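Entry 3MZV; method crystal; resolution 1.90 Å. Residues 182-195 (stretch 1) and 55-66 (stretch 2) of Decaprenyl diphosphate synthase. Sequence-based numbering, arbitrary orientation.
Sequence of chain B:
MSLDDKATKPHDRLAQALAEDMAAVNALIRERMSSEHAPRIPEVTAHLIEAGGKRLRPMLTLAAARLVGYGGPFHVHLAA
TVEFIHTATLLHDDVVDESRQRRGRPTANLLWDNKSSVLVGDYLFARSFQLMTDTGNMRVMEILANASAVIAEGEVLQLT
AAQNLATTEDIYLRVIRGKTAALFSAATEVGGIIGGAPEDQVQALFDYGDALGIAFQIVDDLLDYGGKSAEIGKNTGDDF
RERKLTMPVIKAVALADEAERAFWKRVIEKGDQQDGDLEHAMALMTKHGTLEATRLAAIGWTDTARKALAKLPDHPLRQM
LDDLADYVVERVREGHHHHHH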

# COMPACT_ATOMS: atom_id res chain seq x y z
N ALA B 182 -3.48 16.15 3.95
CA ALA B 182 -2.69 15.39 4.92
C ALA B 182 -1.28 15.18 4.43
O ALA B 182 -0.37 15.24 5.23
CB ALA B 182 -3.35 14.07 5.28
N LEU B 183 -1.09 14.94 3.14
CA LEU B 183 0.25 14.75 2.63
C LEU B 183 1.02 16.04 2.50
O LEU B 183 2.25 16.06 2.67
CB LEU B 183 0.28 13.95 1.33
CG LEU B 183 1.60 13.41 0.78
CD1 LEU B 183 2.31 12.52 1.84
CD2 LEU B 183 1.38 12.67 -0.58
N PHE B 184 0.33 17.14 2.16
CA PHE B 184 0.98 18.47 2.12
C PHE B 184 1.44 18.86 3.53
O PHE B 184 2.55 19.32 3.70
CB PHE B 184 0.00 19.59 1.68
CG PHE B 184 -0.18 19.74 0.22
CD1 PHE B 184 -0.64 18.71 -0.55
CD2 PHE B 184 -0.08 20.99 -0.36
CE1 PHE B 184 -0.89 18.90 -1.92
CE2 PHE B 184 -0.35 21.17 -1.70
CZ PHE B 184 -0.71 20.12 -2.48
N SER B 185 0.58 18.71 4.52
CA SER B 185 0.94 19.04 5.89
C SER B 185 2.05 18.13 6.47
O SER B 185 2.95 18.63 7.16
CB SER B 185 -0.27 19.04 6.85
OG SER B 185 -1.00 17.83 6.91
N ALA B 186 1.97 16.84 6.19
CA ALA B 186 3.06 15.91 6.55
C ALA B 186 4.37 16.35 5.91
O ALA B 186 5.44 16.34 6.57
CB ALA B 186 2.71 14.40 6.12
N ALA B 187 4.33 16.70 4.62
CA ALA B 187 5.53 17.09 3.87
C ALA B 187 6.26 18.24 4.53
O ALA B 187 7.49 18.18 4.69
CB ALA B 187 5.22 17.44 2.38
N THR B 188 5.53 19.30 4.90
CA THR B 188 6.14 20.46 5.47
C THR B 188 6.57 20.18 6.90
O THR B 188 7.68 20.54 7.27
CB THR B 188 5.20 21.71 5.43
OG1 THR B 188 3.94 21.38 5.99
CG2 THR B 188 5.01 22.14 3.99
N GLU B 189 5.71 19.53 7.66
CA GLU B 189 5.99 19.19 9.05
C GLU B 189 7.31 18.39 9.20
O GLU B 189 8.10 18.67 10.06
CB GLU B 189 4.86 18.36 9.61
CG GLU B 189 4.96 18.05 11.11
CD GLU B 189 3.78 17.26 11.72
OE1 GLU B 189 3.14 16.45 11.04
OE2 GLU B 189 3.50 17.48 12.92
N VAL B 190 7.50 17.38 8.35
CA VAL B 190 8.68 16.50 8.49
C VAL B 190 9.93 17.25 8.11
O VAL B 190 10.99 16.96 8.63
CB VAL B 190 8.59 15.18 7.74
CG1 VAL B 190 7.46 14.37 8.31
CG2 VAL B 190 8.50 15.36 6.25
N GLY B 191 9.82 18.23 7.21
CA GLY B 191 10.97 19.07 6.89
C GLY B 191 11.39 19.93 8.09
O GLY B 191 12.58 20.13 8.35
N GLY B 192 10.42 20.53 8.77
CA GLY B 192 10.71 21.22 10.02
C GLY B 192 11.34 20.31 11.08
O GLY B 192 12.27 20.70 11.79
N ILE B 193 10.84 19.10 11.20
CA ILE B 193 11.35 18.18 12.24
C ILE B 193 12.74 17.72 11.94
O ILE B 193 13.61 17.71 12.82
CB ILE B 193 10.43 16.96 12.42
CG1 ILE B 193 9.10 17.43 13.01
CG2 ILE B 193 11.12 15.83 13.24
CD1 ILE B 193 7.95 16.36 13.01
N ILE B 194 13.00 17.35 10.70
CA ILE B 194 14.32 16.87 10.36
C ILE B 194 15.38 17.97 10.57
O ILE B 194 16.55 17.68 10.89
CB ILE B 194 14.38 16.24 8.96
CG1 ILE B 194 15.46 15.17 8.88
CG2 ILE B 194 14.65 17.29 7.91
CD1 ILE B 194 15.16 13.82 9.71
N GLY B 195 14.97 19.21 10.39
CA GLY B 195 15.82 20.37 10.61
C GLY B 195 15.89 20.83 12.06
O GLY B 195 16.54 21.81 12.37
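Stretch 2 55-66: RLRPMLTLAAAR

How does stretch 2 lie on stretch 1? Arg55 occupies the N-cap position, and from Leu56 to Arg66 the chain is helical and continues beyond the stretch. This helix runs in the same general direction as helix 182-194, with 31° between their N-to-C directions (signed crossing angle -31°) and a closest axial approach of 7.1 Å. The helices draw together toward their C-terminal ends: the CA atoms of Phe184 and Arg57 are 6.1 Å apart, those of Gly191 and Ala65 4.1 Å. In all, 607 Å² of surface is buried between them.

What fills the wider end? Here the larger side chains meet. Phe184, with chi1 m at -83°, leaves its backbone sideways, but its ring comes nearer to stretch 2, so that CD2 lies 3.7 Å from Leu60 CD1 and CE2 lies 4.4 Å from Leu56 CD1. Leu56 and Leu60 both point toward stretch 1 and share the m, t rotamer; one helical turn apart, they present similar methyl groups to the same ring. Arg57 also starts out sideways. Its m, t, t chain then carries the guanidinium back to the neighbouring helix, where chi4 of 82° turns the group so that Phe184 CE1 lies over one of its faces, 3.6 Å from Arg57 NE. Leu183, t and p, brings CD2 to 3.9 Å from Arg57 CD.

Which polar contact ties the middle together? Thr61 takes the m rotamer, chi1 -66°, which places its hydroxyl against the opposing backbone: Thr61 OG1 donates a hydrogen bond to Ala187 O at 2.8 Å. The same carbonyl oxygen, Ala187 O, receives a CA-H...O contact from Thr61 CA at 3.3 Å, and its hydrogen bond from Gly191 N within the helix is weak, at 3.4 Å. Ala187 points toward stretch 2, its small CB fitting 3.7 Å from Arg57 O and 4.2 Å from Leu60 CB. Next to it, Thr188 is p; its CG2 packs 3.8 Å from Leu60 CB, while its OG1 is hydrogen-bonded elsewhere in the structure.

Why can the backbones come so close at the far end? Gly191 has no side chain, and a CB there would point toward stretch 2, clashing at 2.5 Å from Thr61 O and 2.9 Å from Ala64 CB. Without one, Gly191 CA rests 3.8 Å from Thr61 O, and Gly191 O accepts a CA-H...O contact from Ala65 CA at 3.2 Å. Alanines suit this narrow space: Ala64 CB approaches Thr188 O to 3.3 Å, and Ala65 CB meets Ile194 CG2 at 4.0 Å.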

# COMPACT_ATOMS: atom_id res chain seq x y z
N ARG B 55 5.29 18.55 -8.93
CA ARG B 55 6.14 18.09 -7.83
C ARG B 55 6.13 19.05 -6.66
O ARG B 55 7.17 19.27 -6.06
CB ARG B 55 7.58 17.90 -8.30
CG ARG B 55 7.72 17.38 -9.74
CD ARG B 55 8.07 15.93 -9.83
NE ARG B 55 9.50 15.71 -9.66
CZ ARG B 55 10.06 14.88 -8.78
NH1 ARG B 55 9.33 14.13 -7.95
NH2 ARG B 55 11.37 14.77 -8.74
N LEU B 56 4.98 19.62 -6.34
CA LEU B 56 4.86 20.54 -5.21
C LEU B 56 5.23 19.83 -3.91
O LEU B 56 5.82 20.43 -3.02
CB LEU B 56 3.45 21.07 -5.02
CG LEU B 56 2.92 22.22 -5.86
CD1 LEU B 56 1.64 22.77 -5.24
CD2 LEU B 56 3.99 23.30 -5.98
N ARG B 57 4.81 18.57 -3.79
CA ARG B 57 4.90 17.89 -2.51
C ARG B 57 6.34 17.66 -2.06
O ARG B 57 6.67 18.06 -0.96
CB ARG B 57 4.03 16.64 -2.49
CG ARG B 57 2.53 16.94 -2.68
CD ARG B 57 1.79 15.68 -3.04
NE ARG B 57 0.36 15.83 -3.26
CZ ARG B 57 -0.20 16.25 -4.40
NH1 ARG B 57 0.53 16.69 -5.40
NH2 ARG B 57 -1.52 16.30 -4.50
N PRO B 58 7.21 17.07 -2.89
CA PRO B 58 8.58 17.00 -2.41
C PRO B 58 9.24 18.36 -2.23
O PRO B 58 10.07 18.51 -1.32
CB PRO B 58 9.29 16.19 -3.50
CG PRO B 58 8.41 16.35 -4.72
CD PRO B 58 7.06 16.31 -4.14
N MET B 59 8.88 19.36 -3.06
CA MET B 59 9.43 20.70 -2.86
C MET B 59 9.09 21.27 -1.51
O MET B 59 9.87 22.04 -0.94
CB MET B 59 8.95 21.71 -3.92
CG MET B 59 9.38 21.38 -5.26
SD MET B 59 9.25 22.82 -6.41
CE MET B 59 10.51 22.16 -7.44
N LEU B 60 7.91 20.95 -1.03
CA LEU B 60 7.44 21.47 0.25
C LEU B 60 8.34 20.96 1.37
O LEU B 60 8.63 21.70 2.32
CB LEU B 60 5.98 21.10 0.51
CG LEU B 60 4.91 21.99 -0.18
CD1 LEU B 60 3.51 21.54 0.24
CD2 LEU B 60 5.07 23.43 0.17
N THR B 61 8.74 19.68 1.28
CA THR B 61 9.62 19.11 2.31
C THR B 61 10.98 19.75 2.27
O THR B 61 11.51 20.17 3.30
CB THR B 61 9.75 17.61 2.12
OG1 THR B 61 8.49 17.02 2.36
CG2 THR B 61 10.85 16.98 3.05
N LEU B 62 11.58 19.81 1.07
CA LEU B 62 12.89 20.45 0.90
C LEU B 62 12.88 21.90 1.39
O LEU B 62 13.78 22.32 2.09
CB LEU B 62 13.29 20.44 -0.56
CG LEU B 62 13.46 19.07 -1.21
CD1 LEU B 62 13.75 19.29 -2.72
CD2 LEU B 62 14.53 18.24 -0.51
N ALA B 63 11.87 22.68 0.96
CA ALA B 63 11.76 24.08 1.33
C ALA B 63 11.64 24.26 2.86
O ALA B 63 12.31 25.15 3.45
CB ALA B 63 10.58 24.79 0.58
N ALA B 64 10.82 23.45 3.48
CA ALA B 64 10.63 23.52 4.93
C ALA B 64 11.94 23.20 5.70
O ALA B 64 12.30 23.95 6.62
CB ALA B 64 9.49 22.58 5.41
N ALA B 65 12.66 22.16 5.29
CA ALA B 65 13.89 21.79 5.94
C ALA B 65 14.94 22.92 5.78
O ALA B 65 15.54 23.36 6.75
CB ALA B 65 14.43 20.43 5.39
N ARG B 66 15.12 23.42 4.55
CA ARG B 66 16.11 24.47 4.26
C ARG B 66 15.69 25.79 4.91
O ARG B 66 16.54 26.55 5.37
CB ARG B 66 16.28 24.68 2.74
CG ARG B 66 16.92 23.52 1.98
CD ARG B 66 18.39 23.44 2.24
NE ARG B 66 19.07 22.45 1.40
CZ ARG B 66 20.39 22.24 1.43
NH1 ARG B 66 21.18 22.98 2.20
NH2 ARG B 66 20.94 21.30 0.66